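Local coordinates for protein predicted transcriptional regulator (Clostridium thermocellum, PDB 1XMA) that probably binds DNA as a dimeric winged-helix transcriptional regulator of the PadR-like family, at residues E87-Y95 with T106-Y117; G40-S48 with T78-L86. All blocks are in the same frame, centred on the assembly; numbering follows the deposited sequence. Where two conformers were deposited one is given.

Contact 1: E87-Y95 with T106-Y117; sequences EKNGYIKSY and TYYRITPEGIKY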
ATOM      1  N   GLU B  87      -4.250  21.181   3.659  1.00 29.39           N
ATOM      2  CA  GLU B  87      -4.744  22.466   4.142  1.00 32.84           C
ATOM      3  C   GLU B  87      -6.256  22.511   4.342  1.00 35.89           C
ATOM      4  O   GLU B  87      -6.732  22.875   5.430  1.00 34.63           O
ATOM      5  CB  GLU B  87      -4.329  23.591   3.218  1.00 32.87           C
ATOM      6  CG  GLU B  87      -3.383  24.497   3.864  1.00 35.55           C
ATOM      7  CD  GLU B  87      -3.298  25.834   3.187  1.00 35.47           C
ATOM      8  OE1 GLU B  87      -2.780  25.904   2.036  1.00 32.44           O
ATOM      9  OE2 GLU B  87      -3.722  26.811   3.836  1.00 35.17           O
ATOM     10  N   LYS B  88      -6.999  22.145   3.296  1.00 37.96           N
ATOM     11  CA  LYS B  88      -8.452  22.080   3.358  1.00 41.78           C
ATOM     12  C   LYS B  88      -8.901  21.302   4.608  1.00 41.57           C
ATOM     13  O   LYS B  88      -9.770  21.765   5.369  1.00 39.52           O
ATOM     14  CB  LYS B  88      -8.995  21.439   2.077  1.00 42.60           C
ATOM     15  CG  LYS B  88     -10.479  21.089   2.110  1.00 46.51           C
ATOM     16  CD  LYS B  88     -10.962  20.610   0.747  1.00 49.00           C
ATOM     17  CE  LYS B  88     -10.654  19.139   0.522  1.00 53.96           C
ATOM     18  NZ  LYS B  88     -10.770  18.770  -0.927  1.00 56.81           N
ATOM     19  N   ASN B  89      -8.275  20.134   4.815  1.00 39.87           N
ATOM     20  CA  ASN B  89      -8.550  19.260   5.952  1.00 33.72           C
ATOM     21  C   ASN B  89      -8.123  19.870   7.282  1.00 32.45           C
ATOM     22  O   ASN B  89      -8.556  19.411   8.345  1.00 33.50           O
ATOM     23  CB  ASN B  89      -7.839  17.919   5.773  1.00 34.07           C
ATOM     24  CG  ASN B  89      -8.504  17.016   4.745  1.00 35.48           C
ATOM     25  OD1 ASN B  89      -9.516  17.366   4.135  1.00 37.03           O
ATOM     26  ND2 ASN B  89      -7.931  15.835   4.553  1.00 33.66           N
ATOM     27  N   GLY B  90      -7.262  20.886   7.230  1.00 30.13           N
ATOM     28  CA  GLY B  90      -6.751  21.535   8.452  1.00 31.86           C
ATOM     29  C   GLY B  90      -5.570  20.837   9.142  1.00 30.95           C
ATOM     30  O   GLY B  90      -5.413  20.910  10.382  1.00 25.82           O
ATOM     31  N   TYR B  91      -4.726  20.177   8.345  1.00 31.72           N
ATOM     32  CA  TYR B  91      -3.597  19.405   8.895  1.00 29.33           C
ATOM     33  C   TYR B  91      -2.290  20.168   8.813  1.00 27.52           C
ATOM     34  O   TYR B  91      -1.313  19.831   9.494  1.00 29.33           O
ATOM     35  CB  TYR B  91      -3.467  18.064   8.175  1.00 32.78           C
ATOM     36  CG  TYR B  91      -4.667  17.136   8.324  1.00 34.23           C
ATOM     37  CD1 TYR B  91      -5.471  17.165   9.474  1.00 33.65           C
ATOM     38  CD2 TYR B  91      -4.981  16.211   7.327  1.00 34.56           C
ATOM     39  CE1 TYR B  91      -6.566  16.317   9.607  1.00 35.15           C
ATOM     40  CE2 TYR B  91      -6.074  15.344   7.467  1.00 35.21           C
ATOM     41  CZ  TYR B  91      -6.856  15.406   8.605  1.00 33.70           C
ATOM     42  OH  TYR B  91      -7.932  14.566   8.742  1.00 32.90           O
ATOM     43  N   ILE B  92      -2.271  21.183   7.948  1.00 25.62           N
ATOM     44  CA  ILE B  92      -1.128  22.070   7.783  1.00 22.90           C
ATOM     45  C   ILE B  92      -1.655  23.466   7.529  1.00 25.63           C
ATOM     46  O   ILE B  92      -2.780  23.626   7.011  1.00 23.24           O
ATOM     47  CB  ILE B  92      -0.202  21.670   6.584  1.00 19.93           C
ATOM     48  CG1 ILE B  92      -0.938  21.856   5.233  1.00 21.44           C
ATOM     49  CG2 ILE B  92       0.367  20.265   6.765  1.00 19.66           C
ATOM     50  CD1 ILE B  92      -0.099  21.567   3.959  1.00 21.95           C
ATOM     51  N   LYS B  93      -0.829  24.472   7.849  1.00 24.67           N
ATOM     52  CA  LYS B  93      -1.117  25.856   7.483  1.00 23.67           C
ATOM     53  C   LYS B  93      -0.011  26.507   6.651  1.00 24.20           C
ATOM     54  O   LYS B  93       1.174  26.357   6.946  1.00 24.71           O
ATOM     55  CB  LYS B  93      -1.353  26.676   8.731  1.00 27.01           C
ATOM     56  CG  LYS B  93      -2.761  26.571   9.270  1.00 31.46           C
ATOM     57  CD  LYS B  93      -2.812  27.052  10.709  1.00 34.28           C
ATOM     58  CE  LYS B  93      -4.233  27.216  11.172  1.00 36.36           C
ATOM     59  NZ  LYS B  93      -4.278  28.254  12.233  1.00 38.71           N
ATOM     60  N   SER B  94      -0.416  27.241   5.626  1.00 22.14           N
ATOM     61  CA  SER B  94       0.490  28.024   4.818  1.00 24.44           C
ATOM     62  C   SER B  94       0.872  29.319   5.515  1.00 25.36           C
ATOM     63  O   SER B  94       0.126  29.868   6.339  1.00 25.49           O
ATOM     64  CB  SER B  94      -0.147  28.356   3.465  1.00 25.40           C
ATOM     65  OG  SER B  94      -1.356  29.074   3.647  1.00 27.30           O
ATOM     66  N   TYR B  95       2.049  29.803   5.171  1.00 25.05           N
ATOM     67  CA  TYR B  95       2.438  31.151   5.490  1.00 24.27           C
ATOM     68  C   TYR B  95       3.420  31.597   4.445  1.00 24.61           C
ATOM     69  O   TYR B  95       3.790  30.794   3.571  1.00 25.33           O
ATOM     70  CB  TYR B  95       2.959  31.271   6.932  1.00 25.15           C
ATOM     71  CG  TYR B  95       4.220  30.528   7.291  1.00 24.86           C
ATOM     72  CD1 TYR B  95       5.470  31.161   7.205  1.00 25.47           C
ATOM     73  CD2 TYR B  95       4.174  29.203   7.782  1.00 26.03           C
ATOM     74  CE1 TYR B  95       6.661  30.491   7.563  1.00 23.85           C
ATOM     75  CE2 TYR B  95       5.371  28.516   8.145  1.00 23.31           C
ATOM     76  CZ  TYR B  95       6.595  29.180   8.034  1.00 25.02           C
ATOM     77  OH  TYR B  95       7.751  28.552   8.373  1.00 25.51           O
ATOM     78  N   THR B 106       5.710  30.078  -0.421  1.00 25.81           N
ATOM     79  CA  THR B 106       4.722  29.490   0.472  1.00 28.29           C
ATOM     80  C   THR B 106       5.361  28.379   1.303  1.00 27.97           C
ATOM     81  O   THR B 106       5.890  27.408   0.753  1.00 27.07           O
ATOM     82  CB  THR B 106       3.456  28.964  -0.281  1.00 30.08           C
ATOM     83  OG1 THR B 106       2.915  30.005  -1.090  1.00 33.90           O
ATOM     84  CG2 THR B 106       2.364  28.525   0.701  1.00 29.81           C
ATOM     85  N   TYR B 107       5.321  28.561   2.626  1.00 25.96           N
ATOM     86  CA  TYR B 107       5.805  27.580   3.593  1.00 26.21           C
ATOM     87  C   TYR B 107       4.607  26.883   4.253  1.00 25.64           C
ATOM     88  O   TYR B 107       3.506  27.448   4.339  1.00 21.04           O
ATOM     89  CB  TYR B 107       6.673  28.251   4.662  1.00 28.91           C
ATOM     90  CG  TYR B 107       7.988  28.825   4.154  1.00 29.24           C
ATOM     91  CD1 TYR B 107       8.090  30.171   3.777  1.00 27.33           C
ATOM     92  CD2 TYR B 107       9.133  28.023   4.066  1.00 29.05           C
ATOM     93  CE1 TYR B 107       9.296  30.695   3.298  1.00 30.05           C
ATOM     94  CE2 TYR B 107      10.346  28.534   3.592  1.00 28.38           C
ATOM     95  CZ  TYR B 107      10.419  29.866   3.217  1.00 31.08           C
ATOM     96  OH  TYR B 107      11.619  30.370   2.763  1.00 34.42           O
ATOM     97  N   TYR B 108       4.814  25.661   4.726  1.00 24.01           N
ATOM     98  CA  TYR B 108       3.766  25.000   5.488  1.00 25.34           C
ATOM     99  C   TYR B 108       4.281  24.618   6.857  1.00 25.48           C
ATOM    100  O   TYR B 108       5.456  24.315   7.019  1.00 25.07           O
ATOM    101  CB  TYR B 108       3.192  23.795   4.739  1.00 24.40           C
ATOM    102  CG  TYR B 108       2.679  24.141   3.358  1.00 27.40           C
ATOM    103  CD1 TYR B 108       3.521  24.060   2.237  1.00 27.65           C
ATOM    104  CD2 TYR B 108       1.350  24.578   3.161  1.00 26.08           C
ATOM    105  CE1 TYR B 108       3.061  24.397   0.961  1.00 26.70           C
ATOM    106  CE2 TYR B 108       0.874  24.897   1.888  1.00 24.84           C
ATOM    107  CZ  TYR B 108       1.740  24.809   0.793  1.00 27.37           C
ATOM    108  OH  TYR B 108       1.282  25.121  -0.483  1.00 28.88           O
ATOM    109  N   ARG B 109       3.380  24.660   7.830  1.00 23.58           N
ATOM    110  CA  ARG B 109       3.628  24.198   9.177  1.00 28.68           C
ATOM    111  C   ARG B 109       2.531  23.195   9.530  1.00 26.06           C
ATOM    112  O   ARG B 109       1.371  23.414   9.202  1.00 23.50           O
ATOM    113  CB  ARG B 109       3.616  25.404  10.140  1.00 30.47           C
ATOM    114  CG  ARG B 109       3.563  25.099  11.636  1.00 30.82           C
ATOM    115  CD  ARG B 109       3.802  26.398  12.471  1.00 31.85           C
ATOM    116  NE  ARG B 109       5.201  26.845  12.403  1.00 34.30           N
ATOM    117  CZ  ARG B 109       5.690  27.948  12.974  1.00 35.45           C
ATOM    118  NH1 ARG B 109       4.903  28.753  13.678  1.00 36.28           N
ATOM    119  NH2 ARG B 109       6.980  28.248  12.845  1.00 34.12           N
ATOM    120  N   ILE B 110       2.906  22.099  10.192  1.00 24.49           N
ATOM    121  CA  ILE B 110       1.921  21.096  10.609  1.00 26.45           C
ATOM    122  C   ILE B 110       1.032  21.592  11.802  1.00 27.77           C
ATOM    123  O   ILE B 110       1.519  22.275  12.706  1.00 26.29           O
ATOM    124  CB  ILE B 110       2.594  19.688  10.874  1.00 25.72           C
ATOM    125  CG1 ILE B 110       1.525  18.594  11.065  1.00 26.78           C
ATOM    126  CG2 ILE B 110       3.634  19.757  12.030  1.00 26.42           C
ATOM    127  CD1 ILE B 110       2.055  17.179  11.100  1.00 24.67           C
ATOM    128  N   THR B 111      -0.265  21.267  11.768  1.00 29.74           N
ATOM    129  CA  THR B 111      -1.201  21.613  12.872  1.00 30.80           C
ATOM    130  C   THR B 111      -1.352  20.458  13.894  1.00 32.56           C
ATOM    131  O   THR B 111      -1.055  19.302  13.575  1.00 32.21           O
ATOM    132  CB  THR B 111      -2.599  22.022  12.347  1.00 28.12           C
ATOM    133  OG1 THR B 111      -3.236  20.895  11.732  1.00 27.35           O
ATOM    134  CG2 THR B 111      -2.513  23.168  11.350  1.00 25.08           C
ATOM    135  N   PRO B 112      -1.776  20.770  15.142  1.00 36.16           N
ATOM    136  CA  PRO B 112      -2.107  19.696  16.102  1.00 35.61           C
ATOM    137  C   PRO B 112      -3.028  18.617  15.530  1.00 35.02           C
ATOM    138  O   PRO B 112      -2.886  17.446  15.876  1.00 39.44           O
ATOM    139  CB  PRO B 112      -2.818  20.451  17.231  1.00 34.09           C
ATOM    140  CG  PRO B 112      -2.139  21.802  17.222  1.00 35.10           C
ATOM    141  CD  PRO B 112      -1.926  22.110  15.756  1.00 36.12           C
ATOM    142  N   GLU B 113      -3.955  19.021  14.670  1.00 34.74           N
ATOM    143  CA  GLU B 113      -4.911  18.113  14.031  1.00 34.55           C
ATOM    144  C   GLU B 113      -4.219  17.247  12.974  1.00 36.23           C
ATOM    145  O   GLU B 113      -4.654  16.120  12.686  1.00 38.02           O
ATOM    146  CB  GLU B 113      -6.087  18.902  13.416  1.00 31.70           C
ATOM    147  CG  GLU B 113      -6.825  19.855  14.422  0.65 32.72           C
ATOM    148  CD  GLU B 113      -6.069  21.176  14.717  0.65 31.31           C
ATOM    149  OE1 GLU B 113      -5.148  21.527  13.974  0.65 29.98           O
ATOM    150  OE2 GLU B 113      -6.407  21.869  15.698  0.65 31.90           O
ATOM    151  N   GLY B 114      -3.130  17.782  12.420  1.00 34.57           N
ATOM    152  CA  GLY B 114      -2.311  17.095  11.443  1.00 32.35           C
ATOM    153  C   GLY B 114      -1.378  16.106  12.077  1.00 31.29           C
ATOM    154  O   GLY B 114      -1.028  15.114  11.466  1.00 32.24           O
ATOM    155  N   ILE B 115      -0.957  16.392  13.309  1.00 34.29           N
ATOM    156  CA  ILE B 115      -0.100  15.482  14.084  1.00 33.12           C
ATOM    157  C   ILE B 115      -0.895  14.234  14.488  1.00 33.03           C
ATOM    158  O   ILE B 115      -0.366  13.128  14.482  1.00 31.79           O
ATOM    159  CB  ILE B 115       0.508  16.201  15.322  1.00 33.40           C
ATOM    160  CG1 ILE B 115       1.726  17.015  14.908  1.00 31.69           C
ATOM    161  CG2 ILE B 115       0.928  15.206  16.418  1.00 36.79           C
ATOM    162  CD1 ILE B 115       1.958  18.241  15.746  1.00 34.23           C
ATOM    163  N   LYS B 116      -2.170  14.440  14.816  1.00 33.55           N
ATOM    164  CA  LYS B 116      -3.085  13.374  15.191  1.00 35.10           C
ATOM    165  C   LYS B 116      -3.478  12.487  14.004  1.00 34.47           C
ATOM    166  O   LYS B 116      -3.600  11.260  14.150  1.00 34.50           O
ATOM    167  CB  LYS B 116      -4.336  13.953  15.882  1.00 36.42           C
ATOM    168  N   TYR B 117      -3.688  13.098  12.837  1.00 32.21           N
ATOM    169  CA  TYR B 117      -3.889  12.327  11.616  1.00 30.39           C
ATOM    170  C   TYR B 117      -2.654  11.471  11.293  1.00 32.55           C
ATOM    171  O   TYR B 117      -2.780  10.304  10.873  1.00 31.20           O
ATOM    172  CB  TYR B 117      -4.224  13.238  10.457  1.00 29.01           C
ATOM    173  CG  TYR B 117      -4.223  12.570   9.075  1.00 28.76           C
ATOM    174  CD1 TYR B 117      -3.123  12.682   8.243  1.00 26.21           C
ATOM    175  CD2 TYR B 117      -5.348  11.862   8.595  1.00 31.36           C
ATOM    176  CE1 TYR B 117      -3.101  12.117   6.982  1.00 28.93           C
ATOM    177  CE2 TYR B 117      -5.347  11.274   7.294  1.00 29.90           C
ATOM    178  CZ  TYR B 117      -4.205  11.418   6.499  1.00 30.53           C
ATOM    179  OH  TYR B 117      -4.127  10.861   5.230  1.00 31.00           O
TER
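The beta wing of a winged-helix domain is paired here, strand 92-95 running antiparallel to strand 106-110, with the turns that lead into and out of it. K93 and R109 form one hydrogen-bonded pair, K93 N reaching R109 O at 2.8 Å. Y95 and Y107 form the next, and on their face of the hairpin the Y107 CB sits over the Y95 ring, 3.6 Å from its centroid. The two rings, at 21° to each other, are displaced, with centroids 5.5 Å apart. Y95 OH and the R109 guanidinium both turn to D54, beside the third strand of the sheet, 55-56. On the other face, I92 puts its CD1 3.4 Å from Y108 CD2, and F83 of helix 76-88 stacks on the Y108 ring.

In the PadR-like fold the wing passes directly into the long helix 112-135, and T111 is the N-cap of that helix. With its OG1 between backbone N and carbonyl carbon (chi1 66°), T111 donates to G90 O at 2.6 Å while accepting a weak capping bond from G114 N. G90 closes helix 76-88 in a Schellman motif. T111 N meets Y91 O in a nearly straight bond of 2.9 Å, coming from above the carbonyl plane. Beyond it the Y91 and Y117 rings form an offset stack, centroids 4.6 Å apart and planes at 16°; N89 CB lies over the opposite Y91 face, near its rim.

Contact 2: G40-S48 with T78-L86; sequences GYVDTIILS and TLYSAFARL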
ATOM      1  N   GLY B  40      -1.661   5.708  -0.601  1.00 28.51           N
ATOM      2  CA  GLY B  40      -2.139   5.762   0.772  1.00 24.52           C
ATOM      3  C   GLY B  40      -1.297   6.566   1.761  1.00 24.20           C
ATOM      4  O   GLY B  40      -1.808   6.975   2.808  1.00 24.42           O
ATOM      5  N   TYR B  41      -0.025   6.816   1.443  1.00 24.00           N
ATOM      6  CA  TYR B  41       0.893   7.428   2.433  1.00 24.19           C
ATOM      7  C   TYR B  41       1.514   8.775   2.104  1.00 22.91           C
ATOM      8  O   TYR B  41       2.241   9.330   2.918  1.00 27.48           O
ATOM      9  CB  TYR B  41       1.921   6.400   2.931  1.00 24.83           C
ATOM     10  CG  TYR B  41       1.202   5.386   3.794  1.00 27.79           C
ATOM     11  CD1 TYR B  41       0.931   5.658   5.142  1.00 26.52           C
ATOM     12  CD2 TYR B  41       0.722   4.187   3.246  1.00 26.21           C
ATOM     13  CE1 TYR B  41       0.218   4.748   5.931  1.00 28.71           C
ATOM     14  CE2 TYR B  41       0.008   3.271   4.024  1.00 28.14           C
ATOM     15  CZ  TYR B  41      -0.234   3.553   5.361  1.00 28.04           C
ATOM     16  OH  TYR B  41      -0.919   2.651   6.123  1.00 27.57           O
ATOM     17  N   VAL B  42       1.177   9.310   0.932  1.00 23.92           N
ATOM     18  CA  VAL B  42       1.676  10.596   0.459  1.00 23.89           C
ATOM     19  C   VAL B  42       1.536  11.658   1.535  1.00 23.50           C
ATOM     20  O   VAL B  42       2.541  12.276   1.954  1.00 26.05           O
ATOM     21  CB  VAL B  42       0.967  11.007  -0.938  1.00 27.32           C
ATOM     22  CG1 VAL B  42       0.917  12.520  -1.179  1.00 22.99           C
ATOM     23  CG2 VAL B  42       1.655  10.343  -2.076  1.00 26.97           C
ATOM     24  N   ASP B  43       0.304  11.857   2.009  1.00 24.90           N
ATOM     25  CA  ASP B  43       0.012  12.885   3.029  1.00 24.74           C
ATOM     26  C   ASP B  43       0.791  12.669   4.312  1.00 23.13           C
ATOM     27  O   ASP B  43       1.312  13.629   4.907  1.00 23.05           O
ATOM     28  CB  ASP B  43      -1.475  12.939   3.333  1.00 24.03           C
ATOM     29  CG  ASP B  43      -2.299  13.387   2.130  1.00 27.67           C
ATOM     30  OD1 ASP B  43      -1.736  13.584   1.045  1.00 30.23           O
ATOM     31  OD2 ASP B  43      -3.517  13.536   2.264  1.00 29.69           O
ATOM     32  N   THR B  44       0.851  11.410   4.744  1.00 19.31           N
ATOM     33  CA  THR B  44       1.570  11.025   5.957  1.00 18.58           C
ATOM     34  C   THR B  44       3.079  11.293   5.818  1.00 18.90           C
ATOM     35  O   THR B  44       3.698  11.765   6.754  1.00 21.39           O
ATOM     36  CB  THR B  44       1.311   9.535   6.279  1.00 22.44           C
ATOM     37  OG1 THR B  44      -0.108   9.306   6.320  1.00 21.81           O
ATOM     38  CG2 THR B  44       1.969   9.118   7.621  1.00 20.47           C
ATOM     39  N   ILE B  45       3.645  10.994   4.640  1.00 18.52           N
ATOM     40  CA  ILE B  45       5.043  11.321   4.313  1.00 19.49           C
ATOM     41  C   ILE B  45       5.332  12.849   4.326  1.00 20.65           C
ATOM     42  O   ILE B  45       6.358  13.283   4.807  1.00 24.18           O
ATOM     43  CB  ILE B  45       5.452  10.685   2.918  1.00 19.11           C
ATOM     44  CG1 ILE B  45       5.494   9.150   3.008  1.00 18.21           C
ATOM     45  CG2 ILE B  45       6.750  11.310   2.375  1.00 18.12           C
ATOM     46  CD1 ILE B  45       5.821   8.419   1.690  1.00 16.53           C
ATOM     47  N   ILE B  46       4.420  13.649   3.783  1.00 22.97           N
ATOM     48  CA  ILE B  46       4.542  15.111   3.806  1.00 23.07           C
ATOM     49  C   ILE B  46       4.412  15.667   5.212  1.00 23.72           C
ATOM     50  O   ILE B  46       5.175  16.551   5.595  1.00 25.82           O
ATOM     51  CB  ILE B  46       3.518  15.812   2.875  1.00 23.48           C
ATOM     52  CG1 ILE B  46       3.886  15.554   1.402  1.00 24.49           C
ATOM     53  CG2 ILE B  46       3.472  17.332   3.175  1.00 21.42           C
ATOM     54  CD1 ILE B  46       2.719  15.659   0.432  1.00 24.44           C
ATOM     55  N   LEU B  47       3.468  15.126   5.982  1.00 21.82           N
ATOM     56  CA  LEU B  47       3.305  15.473   7.392  1.00 19.46           C
ATOM     57  C   LEU B  47       4.533  15.116   8.222  1.00 22.08           C
ATOM     58  O   LEU B  47       4.948  15.875   9.116  1.00 21.91           O
ATOM     59  CB  LEU B  47       2.063  14.779   7.963  1.00 19.68           C
ATOM     60  CG  LEU B  47       0.712  15.259   7.416  1.00 20.72           C
ATOM     61  CD1 LEU B  47      -0.398  14.432   8.002  1.00 20.83           C
ATOM     62  CD2 LEU B  47       0.484  16.779   7.676  1.00 19.50           C
ATOM     63  N   SER B  48       5.101  13.957   7.918  1.00 20.85           N
ATOM     64  CA  SER B  48       6.288  13.467   8.579  1.00 22.89           C
ATOM     65  C   SER B  48       7.469  14.457   8.435  1.00 21.51           C
ATOM     66  O   SER B  48       8.177  14.736   9.403  1.00 19.12           O
ATOM     67  CB  SER B  48       6.652  12.110   7.987  1.00 22.51           C
ATOM     68  OG  SER B  48       7.866  11.661   8.500  1.00 24.56           O
ATOM     69  N   THR B  78       0.950  15.496  -7.904  1.00 35.12           N
ATOM     70  CA  THR B  78       0.740  14.729  -6.660  1.00 35.12           C
ATOM     71  C   THR B  78       1.043  15.545  -5.408  1.00 32.16           C
ATOM     72  O   THR B  78       0.252  15.570  -4.467  1.00 32.62           O
ATOM     73  CB  THR B  78       1.587  13.448  -6.642  1.00 35.60           C
ATOM     74  OG1 THR B  78       1.384  12.733  -7.873  1.00 39.37           O
ATOM     75  CG2 THR B  78       1.193  12.563  -5.460  1.00 29.83           C
ATOM     76  N   LEU B  79       2.181  16.234  -5.419  1.00 33.09           N
ATOM     77  CA  LEU B  79       2.615  17.008  -4.267  1.00 32.81           C
ATOM     78  C   LEU B  79       1.696  18.196  -4.012  1.00 32.11           C
ATOM     79  O   LEU B  79       1.233  18.412  -2.878  1.00 29.25           O
ATOM     80  CB  LEU B  79       4.074  17.462  -4.443  1.00 32.66           C
ATOM     81  CG  LEU B  79       4.757  18.247  -3.305  1.00 33.67           C
ATOM     82  CD1 LEU B  79       4.723  17.481  -1.993  1.00 33.04           C
ATOM     83  CD2 LEU B  79       6.195  18.612  -3.684  1.00 32.73           C
ATOM     84  N   TYR B  80       1.413  18.966  -5.062  1.00 32.63           N
ATOM     85  CA  TYR B  80       0.659  20.206  -4.884  1.00 34.29           C
ATOM     86  C   TYR B  80      -0.849  20.028  -4.663  1.00 33.43           C
ATOM     87  O   TYR B  80      -1.479  20.868  -4.007  1.00 34.29           O
ATOM     88  CB  TYR B  80       1.016  21.251  -5.949  1.00 36.22           C
ATOM     89  CG  TYR B  80       2.454  21.758  -5.770  1.00 38.65           C
ATOM     90  CD1 TYR B  80       3.521  21.145  -6.434  1.00 38.37           C
ATOM     91  CD2 TYR B  80       2.742  22.822  -4.907  1.00 38.88           C
ATOM     92  CE1 TYR B  80       4.838  21.588  -6.264  1.00 38.73           C
ATOM     93  CE2 TYR B  80       4.057  23.274  -4.729  1.00 38.37           C
ATOM     94  CZ  TYR B  80       5.098  22.657  -5.411  1.00 39.62           C
ATOM     95  OH  TYR B  80       6.408  23.106  -5.233  1.00 38.66           O
ATOM     96  N   SER B  81      -1.425  18.925  -5.135  1.00 29.96           N
ATOM     97  CA  SER B  81      -2.802  18.613  -4.695  1.00 30.81           C
ATOM     98  C   SER B  81      -2.865  18.043  -3.273  1.00 28.31           C
ATOM     99  O   SER B  81      -3.900  18.134  -2.600  1.00 28.57           O
ATOM    100  CB  SER B  81      -3.550  17.724  -5.698  1.00 32.04           C
ATOM    101  OG  SER B  81      -2.826  16.563  -5.974  1.00 37.95           O
ATOM    102  N   ALA B  82      -1.750  17.466  -2.807  1.00 29.82           N
ATOM    103  CA  ALA B  82      -1.651  16.994  -1.421  1.00 26.04           C
ATOM    104  C   ALA B  82      -1.629  18.162  -0.423  1.00 26.11           C
ATOM    105  O   ALA B  82      -2.342  18.133   0.592  1.00 27.49           O
ATOM    106  CB  ALA B  82      -0.438  16.080  -1.244  1.00 26.17           C
ATOM    107  N   PHE B  83      -0.825  19.188  -0.708  1.00 24.64           N
ATOM    108  CA  PHE B  83      -0.817  20.419   0.103  1.00 24.60           C
ATOM    109  C   PHE B  83      -2.221  20.999   0.224  1.00 27.13           C
ATOM    110  O   PHE B  83      -2.672  21.357   1.330  1.00 24.49           O
ATOM    111  CB  PHE B  83       0.075  21.486  -0.529  1.00 23.07           C
ATOM    112  CG  PHE B  83       1.545  21.237  -0.382  1.00 23.98           C
ATOM    113  CD1 PHE B  83       2.414  21.522  -1.451  1.00 20.81           C
ATOM    114  CD2 PHE B  83       2.085  20.744   0.825  1.00 24.55           C
ATOM    115  CE1 PHE B  83       3.813  21.309  -1.336  1.00 23.12           C
ATOM    116  CE2 PHE B  83       3.485  20.526   0.963  1.00 27.18           C
ATOM    117  CZ  PHE B  83       4.350  20.816  -0.123  1.00 25.17           C
ATOM    118  N   ALA B  84      -2.899  21.088  -0.929  1.00 28.12           N
ATOM    119  CA  ALA B  84      -4.244  21.644  -1.018  1.00 30.71           C
ATOM    120  C   ALA B  84      -5.197  20.873  -0.103  1.00 30.54           C
ATOM    121  O   ALA B  84      -5.851  21.476   0.741  1.00 30.83           O
ATOM    122  CB  ALA B  84      -4.738  21.648  -2.491  1.00 28.04           C
ATOM    123  N   ARG B  85      -5.234  19.540  -0.274  1.00 30.33           N
ATOM    124  CA  ARG B  85      -5.996  18.607   0.582  1.00 28.09           C
ATOM    125  C   ARG B  85      -5.608  18.682   2.054  1.00 28.65           C
ATOM    126  O   ARG B  85      -6.476  18.706   2.916  1.00 30.02           O
ATOM    127  CB  ARG B  85      -5.819  17.161   0.080  1.00 27.97           C
ATOM    128  CG  ARG B  85      -6.451  16.071   0.980  0.65 25.74           C
ATOM    129  CD  ARG B  85      -5.871  14.682   0.688  0.65 26.40           C
ATOM    130  NE  ARG B  85      -5.740  14.476  -0.741  0.65 24.52           N
ATOM    131  CZ  ARG B  85      -4.617  14.218  -1.380  0.65 25.22           C
ATOM    132  NH1 ARG B  85      -3.482  14.078  -0.722  0.65 26.28           N
ATOM    133  NH2 ARG B  85      -4.642  14.083  -2.701  0.65 25.78           N
ATOM    134  N   LEU B  86      -4.306  18.699   2.337  1.00 29.00           N
ATOM    135  CA  LEU B  86      -3.827  18.783   3.725  1.00 28.43           C
ATOM    136  C   LEU B  86      -4.280  20.078   4.410  1.00 29.75           C
ATOM    137  O   LEU B  86      -4.640  20.069   5.596  1.00 31.22           O
ATOM    138  CB  LEU B  86      -2.305  18.641   3.790  1.00 26.05           C
ATOM    139  CG  LEU B  86      -1.673  17.258   3.590  1.00 26.02           C
ATOM    140  CD1 LEU B  86      -0.164  17.401   3.526  1.00 23.65           C
ATOM    141  CD2 LEU B  86      -2.060  16.295   4.700  1.00 21.33           C
TER
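I46, on helix 40-48, is a knob in a hole formed by L79, A82, F83 and L86 of helix 78-86. Its two branches part company: CD1 drops between L79 and A82, 3.6 Å from L79 CD1, whereas CG2 fills the other end, 3.7 Å from L86 CD1 and meeting F83 CE2 obliquely. The first torsion (chi1 -70°) sets CG2 anti to the backbone N and CG1 beside it, which spreads the branches along the hollow. The backbones come nearest at D43 and A82 (CA to CA 6.3 Å), where A82 CB also meets V42 CG1 at 3.8 Å.

These are two helices of the winged-helix core, crossing at -76° with their axes 10.1 Å apart; helix 76-88 is in the position of the recognition helix of such domains. L86 CD2 fits between D43 and L47, touching D43 CB at 3.7 Å and L47 CD2 at 3.9 Å. At the flank, in one of two R85 conformers, the chain bends at chi3 and NH1 faces both D43 oxygens in a salt bridge. R85 NH1 donates to D43 OD2 at 3.0 Å, but its approach to OD1 is too short to trust, which leaves the detail doubtful. On the far side of helix 35-52, I45 packs on F135 of the second subunit.

Helix 76-88 serves both contacts: its L86 faces helix 35-52 in contact 2, and its last turn leads into contact 1, where Y91 N probably bonds to L86 O at 2.8 Å. Their centres lie about 10 Å apart. L47 of helix 35-52 also joins them, its CD2 3.6 Å from I92 CG2 and its CD1 3.2 Å from Y117 CD1, so wing, core and long helix meet around one leucine. Contact 2 is the more deeply buried, and its helix 35-52 also reaches the second subunit. The I110 side chain is about 14 Å from a bound mercury ion, and that of I46 about 13 Å from one.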